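Local coordinates for protein leucine aminopeptidase (Fimbriiglobus ruber, PDB 7D1B) that probably converts N-terminal glutamine of peptides to pyroglutamate as a zinc-dependent glutaminyl cyclase built on the M28 aminopeptidase fold, at residues Ser129-Arg134 against Phe150-Gly156; Phe184-Ile190 against Asp202-Ser208. All coordinates share one frame; numbering follows the deposited sequence.

Interaction 1. Residues Ser129-Arg134 against Phe150-Gly156; sequences SHYDTR and FASANDG. With ZN (zinc ion), chain B.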
loop_
_atom_site.group_PDB
_atom_site.type_symbol
_atom_site.label_atom_id
_atom_site.label_comp_id
_atom_site.label_asym_id
_atom_site.label_seq_id
_atom_site.Cartn_x
_atom_site.Cartn_y
_atom_site.Cartn_z
ATOM N N SER A 129 -1.982 1.095 -0.225
ATOM C CA SER A 129 -1.389 -0.015 -0.962
ATOM C C SER A 129 -2.269 -0.215 -2.181
ATOM O O SER A 129 -3.463 0.058 -2.115
ATOM C CB SER A 129 -1.446 -1.285 -0.104
ATOM O OG SER A 129 -0.907 -2.402 -0.775
ATOM N N HIS A 130 -1.704 -0.742 -3.271
ATOM C CA HIS A 130 -2.598 -1.260 -4.306
ATOM C C HIS A 130 -3.099 -2.637 -3.887
ATOM O O HIS A 130 -2.545 -3.271 -2.981
ATOM C CB HIS A 130 -1.972 -1.231 -5.713
ATOM C CG HIS A 130 -1.097 -2.405 -6.058
ATOM N ND1 HIS A 130 -1.471 -3.353 -6.989
ATOM C CD2 HIS A 130 0.161 -2.732 -5.678
ATOM C CE1 HIS A 130 -0.489 -4.227 -7.145
ATOM N NE2 HIS A 130 0.511 -3.875 -6.359
ATOM N N TYR A 131 -4.176 -3.098 -4.526
ATOM C CA TYR A 131 -4.665 -4.436 -4.231
ATOM C C TYR A 131 -5.124 -5.196 -5.469
ATOM O O TYR A 131 -5.512 -6.358 -5.340
ATOM C CB TYR A 131 -5.711 -4.471 -3.098
ATOM C CG TYR A 131 -7.121 -3.980 -3.393
ATOM C CD1 TYR A 131 -7.397 -2.960 -4.303
ATOM C CD2 TYR A 131 -8.180 -4.521 -2.697
ATOM C CE1 TYR A 131 -8.714 -2.523 -4.522
ATOM C CE2 TYR A 131 -9.482 -4.097 -2.906
ATOM C CZ TYR A 131 -9.748 -3.101 -3.819
ATOM O OH TYR A 131 -11.057 -2.710 -3.996
ATOM N N ASP A 132 -5.075 -4.600 -6.659
ATOM C CA ASP A 132 -5.185 -5.402 -7.870
ATOM C C ASP A 132 -3.894 -6.184 -8.063
ATOM O O ASP A 132 -2.831 -5.784 -7.595
ATOM C CB ASP A 132 -5.468 -4.516 -9.084
ATOM C CG ASP A 132 -4.308 -3.585 -9.412
ATOM O OD1 ASP A 132 -3.817 -2.860 -8.503
ATOM O OD2 ASP A 132 -3.901 -3.546 -10.596
ATOM N N THR A 133 -3.975 -7.313 -8.751
ATOM C CA THR A 133 -2.770 -8.063 -9.078
ATOM C C THR A 133 -2.507 -7.975 -10.571
ATOM O O THR A 133 -3.437 -7.978 -11.390
ATOM C CB THR A 133 -2.808 -9.514 -8.582
ATOM O OG1 THR A 133 -3.900 -10.231 -9.183
ATOM C CG2 THR A 133 -2.938 -9.564 -7.057
ATOM N N ARG A 134 -1.236 -7.898 -10.926
ATOM C CA ARG A 134 -0.852 -7.768 -12.321
ATOM C C ARG A 134 -1.318 -8.999 -13.099
ATOM O O ARG A 134 -1.238 -10.121 -12.591
ATOM C CB ARG A 134 0.665 -7.673 -12.403
ATOM C CG ARG A 134 1.181 -7.128 -13.710
ATOM C CD ARG A 134 2.707 -7.046 -13.679
ATOM N NE ARG A 134 3.231 -6.575 -14.947
ATOM C CZ ARG A 134 3.567 -5.322 -15.236
ATOM N NH1 ARG A 134 3.991 -5.034 -16.466
ATOM N NH2 ARG A 134 3.455 -4.355 -14.331
ATOM N N PHE A 150 -0.516 -15.352 -11.336
ATOM C CA PHE A 150 0.512 -14.590 -10.633
ATOM C C PHE A 150 -0.043 -14.164 -9.271
ATOM O O PHE A 150 -0.987 -13.362 -9.200
ATOM C CB PHE A 150 0.934 -13.392 -11.487
ATOM C CG PHE A 150 1.850 -12.427 -10.780
ATOM C CD1 PHE A 150 3.036 -12.853 -10.180
ATOM C CD2 PHE A 150 1.522 -11.088 -10.714
ATOM C CE1 PHE A 150 3.876 -11.942 -9.518
ATOM C CE2 PHE A 150 2.363 -10.171 -10.067
ATOM C CZ PHE A 150 3.537 -10.608 -9.453
ATOM N N ALA A 151 0.546 -14.695 -8.187
ATOM C CA ALA A 151 0.011 -14.486 -6.844
ATOM C C ALA A 151 0.360 -13.125 -6.271
ATOM O O ALA A 151 -0.356 -12.636 -5.389
ATOM C CB ALA A 151 0.557 -15.557 -5.899
ATOM N N SER A 152 1.463 -12.521 -6.699
ATOM C CA SER A 152 1.766 -11.142 -6.304
ATOM C C SER A 152 1.820 -10.966 -4.776
ATOM O O SER A 152 1.336 -9.974 -4.249
ATOM C CB SER A 152 0.734 -10.189 -6.927
ATOM O OG SER A 152 1.173 -8.855 -6.932
ATOM N N ALA A 153 2.420 -11.921 -4.053
ATOM C CA ALA A 153 2.298 -11.910 -2.590
ATOM C C ALA A 153 2.882 -10.648 -1.958
ATOM O O ALA A 153 2.294 -10.096 -1.023
ATOM C CB ALA A 153 2.978 -13.129 -1.988
ATOM N N ASN A 154 4.049 -10.204 -2.416
ATOM C CA ASN A 154 4.725 -9.048 -1.838
ATOM C C ASN A 154 4.377 -7.750 -2.559
ATOM O O ASN A 154 5.027 -6.733 -2.333
ATOM C CB ASN A 154 6.238 -9.276 -1.879
ATOM C CG ASN A 154 7.018 -8.332 -0.967
ATOM O OD1 ASN A 154 6.549 -7.937 0.113
ATOM N ND2 ASN A 154 8.228 -7.983 -1.389
ATOM N N ASP A 155 3.378 -7.767 -3.431
ATOM C CA ASP A 155 3.157 -6.682 -4.378
ATOM C C ASP A 155 1.670 -6.356 -4.307
ATOM O O ASP A 155 0.835 -7.010 -4.943
ATOM C CB ASP A 155 3.638 -7.180 -5.731
ATOM C CG ASP A 155 3.577 -6.136 -6.822
ATOM O OD1 ASP A 155 2.969 -5.060 -6.640
ATOM O OD2 ASP A 155 4.141 -6.417 -7.928
ATOM N N GLY A 156 1.332 -5.370 -3.481
ATOM C CA GLY A 156 -0.048 -5.061 -3.140
ATOM C C GLY A 156 -0.592 -5.952 -2.042
ATOM O O GLY A 156 -1.029 -5.462 -0.998
HETATM ZN ZN ZN B . 3.909 -5.115 -9.377
HETATM O O HOH W 1 -2.197 -6.776 -5.057
HETATM O O HOH W 2 -2.501 -11.840 -10.940
HETATM O O HOH W 3 0.497 -7.025 -8.843
HETATM O O HOH W 4 5.224 -3.570 -8.808
#
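His130, closing strand 123-130, meets Asp155 and Gly156 near the start of helix 153-167, so that a strand end of the M28 peptidase fold borders the zinc site. This end is tightly packed. Gly156 CA lies over one face of the imidazole, 3.5 Å from His130 CD2, and comes within 3.1 Å of His130 O. His130 CG sits between the backbone N and the carbonyl carbon (chi1 84°), which brings the ring edge to Asp155 although CB does not point at residues 150-156. There His130 NE2 donates in the ring plane to Asp155 OD1 (2.7 Å), meeting the anti side of the carboxylate 33° out of its plane; the two planes are 72° apart. Asp155 OD2 binds zinc at 2.0 Å. His130 ND1 donates to Asp132 OD1; with both nitrogens bonded, ring rotation is probably restrained. Toward Thr133 and Arg134 the backbones part, and bridging waters take over. One joins Thr133 OG1, Arg134 O and Phe150 O, while Arg67 N also bonds Thr133 OG1. Direct contact is sparser: Thr133 CG2 rests 3.7 Å from Ser152 CB, and the edge of Phe150 faces Arg134 O. A second water links Arg134 N to Ser152 OG, which itself donates to a lone pair of Asp155 O at 2.7 Å.

Interaction 2. Residues Phe184-Ile190 against Asp202-Ser208; sequences FDGEEYI and DKYFFGS. With ZN (zinc ion), chain B.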
loop_
_atom_site.group_PDB
_atom_site.type_symbol
_atom_site.label_atom_id
_atom_site.label_comp_id
_atom_site.label_asym_id
_atom_site.label_seq_id
_atom_site.Cartn_x
_atom_site.Cartn_y
_atom_site.Cartn_z
ATOM N N PHE A 184 -5.871 0.909 -3.423
ATOM C CA PHE A 184 -6.026 1.376 -4.797
ATOM C C PHE A 184 -6.219 0.208 -5.751
ATOM O O PHE A 184 -5.390 -0.710 -5.807
ATOM C CB PHE A 184 -4.788 2.136 -5.256
ATOM C CG PHE A 184 -4.458 3.350 -4.427
ATOM C CD1 PHE A 184 -5.377 4.387 -4.244
ATOM C CD2 PHE A 184 -3.203 3.467 -3.836
ATOM C CE1 PHE A 184 -5.038 5.508 -3.491
ATOM C CE2 PHE A 184 -2.866 4.587 -3.094
ATOM C CZ PHE A 184 -3.782 5.599 -2.919
ATOM N N ASP A 185 -7.292 0.265 -6.536
ATOM C CA ASP A 185 -7.435 -0.643 -7.659
ATOM C C ASP A 185 -6.574 -0.157 -8.830
ATOM O O ASP A 185 -6.099 0.986 -8.865
ATOM C CB ASP A 185 -8.906 -0.689 -8.074
ATOM C CG ASP A 185 -9.320 -2.000 -8.754
ATOM O OD1 ASP A 185 -8.456 -2.804 -9.197
ATOM O OD2 ASP A 185 -10.554 -2.226 -8.831
ATOM N N GLY A 186 -6.380 -1.042 -9.798
ATOM C CA GLY A 186 -5.879 -0.634 -11.097
ATOM C C GLY A 186 -4.510 0.005 -11.077
ATOM O O GLY A 186 -4.205 0.838 -11.942
ATOM N N GLU A 187 -3.647 -0.379 -10.128
ATOM C CA GLU A 187 -2.279 0.117 -10.204
ATOM C C GLU A 187 -1.560 -0.456 -11.415
ATOM O O GLU A 187 -0.798 0.252 -12.076
ATOM C CB GLU A 187 -1.484 -0.197 -8.943
ATOM C CG GLU A 187 -0.115 0.482 -8.948
ATOM C CD GLU A 187 1.012 -0.467 -9.004
ATOM O OE1 GLU A 187 0.873 -1.621 -8.556
ATOM O OE2 GLU A 187 2.062 -0.040 -9.513
ATOM N N GLU A 188 -1.760 -1.740 -11.700
ATOM C CA GLU A 188 -1.003 -2.389 -12.761
ATOM C C GLU A 188 -1.857 -3.452 -13.452
ATOM O O GLU A 188 -1.505 -4.637 -13.538
ATOM C CB GLU A 188 0.363 -2.875 -12.280
ATOM C CG GLU A 188 0.358 -3.845 -11.132
ATOM C CD GLU A 188 1.783 -4.231 -10.761
ATOM O OE1 GLU A 188 2.726 -3.930 -11.560
ATOM O OE2 GLU A 188 2.004 -4.811 -9.663
ATOM N N TYR A 189 -2.968 -2.984 -14.024
ATOM C CA TYR A 189 -3.839 -3.793 -14.868
ATOM C C TYR A 189 -3.219 -3.866 -16.264
ATOM O O TYR A 189 -3.744 -3.340 -17.250
ATOM C CB TYR A 189 -5.230 -3.169 -14.862
ATOM C CG TYR A 189 -6.261 -3.878 -15.703
ATOM C CD1 TYR A 189 -6.573 -5.210 -15.484
ATOM C CD2 TYR A 189 -6.936 -3.203 -16.713
ATOM C CE1 TYR A 189 -7.524 -5.863 -16.265
ATOM C CE2 TYR A 189 -7.895 -3.840 -17.489
ATOM C CZ TYR A 189 -8.191 -5.178 -17.252
ATOM O OH TYR A 189 -9.143 -5.851 -17.988
ATOM N N ILE A 190 -2.050 -4.496 -16.332
ATOM C CA ILE A 190 -1.207 -4.439 -17.522
ATOM C C ILE A 190 -1.467 -5.684 -18.360
ATOM O O ILE A 190 -0.961 -6.776 -18.064
ATOM C CB ILE A 190 0.275 -4.295 -17.170
ATOM C CG1 ILE A 190 0.513 -3.105 -16.235
ATOM C CG2 ILE A 190 1.112 -4.195 -18.461
ATOM C CD1 ILE A 190 -0.042 -1.751 -16.709
ATOM N N ASP A 202 0.521 -0.625 -21.566
ATOM C CA ASP A 202 -0.621 -0.205 -20.767
ATOM C C ASP A 202 -0.287 0.784 -19.650
ATOM O O ASP A 202 0.863 0.924 -19.208
ATOM C CB ASP A 202 -1.397 -1.422 -20.293
ATOM C CG ASP A 202 -2.282 -2.012 -21.369
ATOM O OD1 ASP A 202 -2.598 -1.296 -22.351
ATOM O OD2 ASP A 202 -2.660 -3.197 -21.231
ATOM N N LYS A 203 -1.339 1.460 -19.178
ATOM C CA LYS A 203 -1.261 2.539 -18.201
ATOM C C LYS A 203 -1.334 2.026 -16.768
ATOM O O LYS A 203 -2.103 1.112 -16.462
ATOM C CB LYS A 203 -2.437 3.489 -18.458
ATOM C CG LYS A 203 -2.527 4.641 -17.479
ATOM C CD LYS A 203 -3.580 5.673 -17.888
ATOM C CE LYS A 203 -3.970 6.578 -16.703
ATOM N NZ LYS A 203 -2.801 7.291 -16.099
ATOM N N TYR A 204 -0.576 2.675 -15.889
ATOM C CA TYR A 204 -0.528 2.406 -14.456
ATOM C C TYR A 204 -1.336 3.445 -13.680
ATOM O O TYR A 204 -1.617 4.545 -14.168
ATOM C CB TYR A 204 0.929 2.474 -13.979
ATOM C CG TYR A 204 1.798 1.336 -14.415
ATOM C CD1 TYR A 204 2.246 1.222 -15.726
ATOM C CD2 TYR A 204 2.231 0.393 -13.484
ATOM C CE1 TYR A 204 3.080 0.168 -16.108
ATOM C CE2 TYR A 204 3.049 -0.653 -13.847
ATOM C CZ TYR A 204 3.483 -0.758 -15.153
ATOM O OH TYR A 204 4.308 -1.815 -15.466
ATOM N N PHE A 205 -1.678 3.088 -12.440
ATOM C CA PHE A 205 -2.081 4.055 -11.413
ATOM C C PHE A 205 -3.504 4.592 -11.552
ATOM O O PHE A 205 -3.787 5.704 -11.090
ATOM C CB PHE A 205 -1.083 5.225 -11.248
ATOM C CG PHE A 205 0.346 4.779 -11.214
ATOM C CD1 PHE A 205 0.746 3.742 -10.367
ATOM C CD2 PHE A 205 1.288 5.359 -12.052
ATOM C CE1 PHE A 205 2.052 3.296 -10.370
ATOM C CE2 PHE A 205 2.612 4.923 -12.055
ATOM C CZ PHE A 205 2.989 3.888 -11.229
ATOM N N PHE A 206 -4.438 3.808 -12.098
ATOM C CA PHE A 206 -5.806 4.314 -12.215
ATOM C C PHE A 206 -6.409 4.660 -10.859
ATOM O O PHE A 206 -7.072 5.693 -10.712
ATOM C CB PHE A 206 -6.695 3.294 -12.910
ATOM C CG PHE A 206 -6.461 3.168 -14.387
ATOM C CD1 PHE A 206 -6.794 4.209 -15.251
ATOM C CD2 PHE A 206 -5.971 1.981 -14.923
ATOM C CE1 PHE A 206 -6.620 4.072 -16.637
ATOM C CE2 PHE A 206 -5.810 1.844 -16.296
ATOM C CZ PHE A 206 -6.135 2.884 -17.139
ATOM N N GLY A 207 -6.216 3.791 -9.863
ATOM C CA GLY A 207 -6.857 3.993 -8.569
ATOM C C GLY A 207 -6.298 5.167 -7.790
ATOM O O GLY A 207 -7.053 5.969 -7.236
ATOM N N SER A 208 -4.961 5.291 -7.729
ATOM C CA SER A 208 -4.409 6.426 -7.004
ATOM C C SER A 208 -4.717 7.745 -7.706
ATOM O O SER A 208 -4.978 8.753 -7.044
ATOM C CB SER A 208 -2.917 6.238 -6.730
ATOM O OG SER A 208 -2.170 6.029 -7.922
HETATM ZN ZN ZN B . 3.909 -5.115 -9.377
HETATM O O HOH W 5 -3.689 2.738 -8.667
HETATM O O HOH W 6 -3.359 -0.232 -14.410
HETATM O O HOH W 4 5.224 -3.570 -8.808
#
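Ser208 CB stands over the centre of one face of the Phe184 ring, a CH-pi contact of 3.7 Å to the centroid. Ile190 CD1 makes another on a face of Tyr204, 3.9 Å from the centroid and displaced toward the rim, while Glu187 OE2 lies in plane at that ring's edge. Phe205 has Tyr204 CB over one face, and its CE1 comes 3.4 Å from Glu187 OE2. The Glu187 carboxylate runs alongside Phe205, the two planes 23° apart; a bend at chi2 (-114°) brings it back from a CB that starts out away from residues 202-208. Between the backbones, which run antiparallel, Phe205 N donates to Glu187 O and Phe206 N to Gly186 O, each at 3.0 Å. One water ties Gly186 O, Tyr189 N and Lys203 O together. This pairing fixes the loop after strand 178-184 against the start of helix 206-218, with Phe205 at the N-cap. Glu188 CB packs 3.8 Å from Tyr204 CE2, and its extended chain carries OE2 to zinc. Arg134 is the second-shell residue, bonded to both Glu188 OE1 and Tyr204 OH; the tyrosine probably steadies the arginine, and through it the metal-binding carboxylate.

Both contacts are buried, but the centre of interaction 1 is about 10 Å from the centre of the chain, that of interaction 2 about 13 Å, and several residues of 202-208 are partly exposed. Each starts at the end of one of two neighbouring parallel strands, 123-130 and 178-184, joined by a probable hydrogen bond between Ser129 O and Phe184 N. Each supplies one zinc ligand, with His309 completing the protein ligands and one metal-bound water common to both. Interaction 1 works through side-chain hydrogen bonds and bridging waters, interaction 2 through backbone bonds and CH-pi packing of aromatic rings. Glu187 OE1 also packs on His130 CD2, so the two sites meet directly beside the metal.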